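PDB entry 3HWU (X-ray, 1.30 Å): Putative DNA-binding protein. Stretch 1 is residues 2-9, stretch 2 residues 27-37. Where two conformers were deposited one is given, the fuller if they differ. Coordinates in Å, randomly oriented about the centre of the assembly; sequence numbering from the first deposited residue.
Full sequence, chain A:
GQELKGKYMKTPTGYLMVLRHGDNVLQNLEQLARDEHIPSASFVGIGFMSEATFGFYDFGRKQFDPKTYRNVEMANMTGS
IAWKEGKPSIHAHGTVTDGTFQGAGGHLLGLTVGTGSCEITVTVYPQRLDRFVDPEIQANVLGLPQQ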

# COMPACT_ATOMS: atom_id res chain seq x y z
N GLN A 2 24.89 13.03 -10.43
CA GLN A 2 25.18 12.87 -8.98
C GLN A 2 23.97 13.21 -8.08
O GLN A 2 24.05 13.06 -6.87
CB GLN A 2 26.41 13.72 -8.60
N GLU A 3 22.87 13.65 -8.67
CA GLU A 3 21.71 14.10 -7.90
C GLU A 3 21.22 13.06 -6.90
O GLU A 3 20.88 13.36 -5.75
CB GLU A 3 20.58 14.43 -8.84
CG GLU A 3 19.47 15.15 -8.16
CD GLU A 3 18.52 15.80 -9.15
OE1 GLU A 3 18.80 15.74 -10.38
OE2 GLU A 3 17.50 16.38 -8.69
N LEU A 4 21.18 11.82 -7.36
CA LEU A 4 20.58 10.73 -6.60
C LEU A 4 21.60 9.94 -5.82
O LEU A 4 21.25 8.91 -5.28
CB LEU A 4 19.84 9.77 -7.55
CG LEU A 4 18.54 10.28 -8.15
CD1 LEU A 4 17.90 9.20 -9.00
CD2 LEU A 4 17.60 10.77 -7.09
N LYS A 5 22.85 10.45 -5.72
CA LYS A 5 23.88 9.76 -4.99
C LYS A 5 23.44 9.47 -3.59
O LYS A 5 23.01 10.38 -2.85
CB LYS A 5 25.19 10.57 -4.98
CG LYS A 5 26.20 10.01 -4.00
N GLY A 6 23.53 8.20 -3.22
CA GLY A 6 23.18 7.73 -1.89
C GLY A 6 21.69 7.64 -1.56
O GLY A 6 21.32 7.44 -0.40
N LYS A 7 20.84 7.81 -2.56
CA LYS A 7 19.40 7.88 -2.31
C LYS A 7 18.69 6.59 -2.72
O LYS A 7 17.50 6.47 -2.47
CB LYS A 7 18.74 9.05 -3.05
CG LYS A 7 19.27 10.46 -2.76
CD LYS A 7 18.90 10.96 -1.40
CE LYS A 7 19.36 12.41 -1.12
NZ LYS A 7 18.56 13.47 -1.71
N TYR A 8 19.37 5.64 -3.35
CA TYR A 8 18.72 4.38 -3.66
C TYR A 8 19.72 3.24 -3.73
O TYR A 8 20.95 3.45 -3.84
CB TYR A 8 17.90 4.48 -4.96
CG TYR A 8 18.69 4.68 -6.23
CD1 TYR A 8 19.08 5.93 -6.62
CD2 TYR A 8 18.99 3.61 -7.06
CE1 TYR A 8 19.78 6.11 -7.80
CE2 TYR A 8 19.68 3.79 -8.25
CZ TYR A 8 20.07 5.03 -8.61
OH TYR A 8 20.75 5.19 -9.79
N MSE A 9 19.18 2.03 -3.69
CA MSE A 9 19.94 0.79 -3.87
C MSE A 9 19.16 -0.15 -4.79
O MSE A 9 17.93 -0.16 -4.80
CB MSE A 9 20.26 0.09 -2.54
CG MSE A 9 19.16 -0.68 -1.89
SE MSE A 9 19.73 -1.42 -0.17
CE MSE A 9 18.24 -2.58 -0.09
N GLN A 27 9.57 14.26 -8.32
CA GLN A 27 10.71 14.63 -9.16
C GLN A 27 11.88 13.66 -8.96
O GLN A 27 12.56 13.30 -9.93
CB GLN A 27 11.14 16.08 -8.87
CG GLN A 27 10.12 17.11 -9.31
CD GLN A 27 10.46 18.54 -8.96
OE1 GLN A 27 11.53 18.84 -8.38
NE2 GLN A 27 9.56 19.44 -9.30
N ASN A 28 12.12 13.20 -7.75
CA ASN A 28 13.19 12.22 -7.55
C ASN A 28 12.84 10.88 -8.22
O ASN A 28 13.72 10.20 -8.72
CB ASN A 28 13.50 12.05 -6.06
CG ASN A 28 14.55 13.02 -5.57
OD1 ASN A 28 15.74 12.68 -5.63
ND2 ASN A 28 14.16 14.16 -5.07
N LEU A 29 11.57 10.49 -8.22
CA LEU A 29 11.15 9.28 -8.96
C LEU A 29 11.32 9.45 -10.48
O LEU A 29 11.73 8.51 -11.17
CB LEU A 29 9.71 8.93 -8.61
CG LEU A 29 9.56 8.25 -7.24
CD1 LEU A 29 8.09 8.33 -6.77
CD2 LEU A 29 10.07 6.79 -7.27
N GLU A 30 10.99 10.63 -10.99
CA GLU A 30 11.28 10.95 -12.39
C GLU A 30 12.76 10.81 -12.68
O GLU A 30 13.15 10.24 -13.72
CB GLU A 30 10.84 12.36 -12.72
CG GLU A 30 9.31 12.56 -12.70
CD GLU A 30 8.83 14.02 -12.71
OE1 GLU A 30 9.64 14.94 -12.59
OE2 GLU A 30 7.58 14.19 -12.81
N GLN A 31 13.61 11.35 -11.80
CA GLN A 31 15.04 11.24 -12.02
C GLN A 31 15.54 9.78 -11.95
O GLN A 31 16.45 9.40 -12.71
CB GLN A 31 15.80 12.13 -11.01
CG GLN A 31 17.28 12.26 -11.38
CD GLN A 31 17.46 13.01 -12.67
OE1 GLN A 31 16.75 14.00 -12.94
NE2 GLN A 31 18.38 12.54 -13.51
N LEU A 32 15.01 8.98 -11.03
CA LEU A 32 15.37 7.57 -11.00
C LEU A 32 15.00 6.89 -12.34
O LEU A 32 15.76 6.08 -12.89
CB LEU A 32 14.64 6.88 -9.84
CG LEU A 32 14.93 5.38 -9.68
CD1 LEU A 32 16.29 5.09 -9.12
CD2 LEU A 32 13.85 4.73 -8.77
N ALA A 33 13.81 7.21 -12.83
CA ALA A 33 13.36 6.64 -14.12
C ALA A 33 14.34 6.97 -15.25
O ALA A 33 14.68 6.11 -16.08
CB ALA A 33 11.92 7.11 -14.45
N ARG A 34 14.77 8.23 -15.29
CA ARG A 34 15.72 8.65 -16.30
C ARG A 34 17.13 8.07 -16.10
O ARG A 34 17.75 7.65 -17.08
CB ARG A 34 15.77 10.18 -16.39
CG ARG A 34 14.58 10.89 -16.98
CD ARG A 34 14.94 12.38 -17.21
NE ARG A 34 15.13 13.06 -15.94
CZ ARG A 34 14.14 13.63 -15.26
NH1 ARG A 34 12.92 13.66 -15.78
NH2 ARG A 34 14.38 14.19 -14.09
N ASP A 35 17.64 8.04 -14.86
CA ASP A 35 19.00 7.56 -14.56
C ASP A 35 19.16 6.07 -14.73
O ASP A 35 20.20 5.58 -15.16
CB ASP A 35 19.49 7.93 -13.15
CG ASP A 35 19.78 9.40 -12.95
OD1 ASP A 35 19.70 10.18 -13.92
OD2 ASP A 35 20.07 9.75 -11.77
N GLU A 36 18.11 5.33 -14.39
CA GLU A 36 18.15 3.89 -14.44
C GLU A 36 17.37 3.37 -15.67
O GLU A 36 17.22 2.14 -15.81
CB GLU A 36 17.61 3.27 -13.14
CG GLU A 36 18.51 3.47 -11.94
CD GLU A 36 19.82 2.70 -11.98
OE1 GLU A 36 19.87 1.60 -12.58
OE2 GLU A 36 20.81 3.18 -11.37
N HIS A 37 16.87 4.25 -16.53
CA HIS A 37 16.15 3.85 -17.76
C HIS A 37 15.07 2.82 -17.44
O HIS A 37 14.93 1.80 -18.08
CB HIS A 37 17.15 3.32 -18.81
CG HIS A 37 18.40 4.15 -18.89
ND1 HIS A 37 19.58 3.82 -18.23
CD2 HIS A 37 18.59 5.37 -19.42
CE1 HIS A 37 20.45 4.79 -18.41
NE2 HIS A 37 19.88 5.74 -19.14
O HOH W 1 18.11 13.55 -4.50
O HOH W 2 21.70 7.84 -10.31

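Two tight turns carry the N-terminal segment past one face of a helix. A type I turn from Gln2 to Lys5, closed by Lys5 N to Gln2 O at 3.1 Å, overlaps a type II turn from Leu4 to Lys7, closed by Lys7 N to Leu4 O at 3.0 Å. Gly6, with a phi of 75°, sits where glycine is favoured. The backbones keep their distance, coming nearest at Leu4 and Leu32 with 7.5 Å between CA atoms, so side chains fill the gap.

Leu4 has the largest covered area. Its CB points toward the helix, and its branched end lies against Asn28, Gln31, Leu32 and Asp35 of the helix: Leu4 CD1 is 3.5 Å from Leu32 N and 3.9 Å from Gln31 CG, while Leu4 CD2 lies 3.0 Å from Asn28 OD1. A branched hydrocarbon suits this buried place: Leu4 CD1 packs against backbone and Gln31 CG, and its methyls also touch the oxygens Asn28 OD1 and Asp35 OD2, with which they cannot hydrogen bond.

Tyr8, where a strand begins, is second and does two jobs. Leu32 CD1 stands 3.5 Å from the centroid of its ring, only 3° off the normal, a CH-pi contact in which a methyl meets the electron-rich face. At the ring edge, Tyr8 OH donates a short hydrogen bond to Glu36 OE2 at 2.6 Å, the carboxylate being a strong acceptor. A water donates to Tyr8 OH and to Asp35 OD2, both at 2.9 Å, extending the polar link back along the helix.

Near Leu4, several polar groups find partners. Within the helix stretch, Gln31 OE1 accepts from Arg34 NH2 (2.6 Å) and Gln31 NE2 donates to Asp35 OD1 (2.7 Å), using both ends of the amide. Another water joins the stretches, donating to Glu3 O at 3.0 Å and Asn28 OD1 at 2.8 Å while accepting from Lys7 NZ at 2.8 Å.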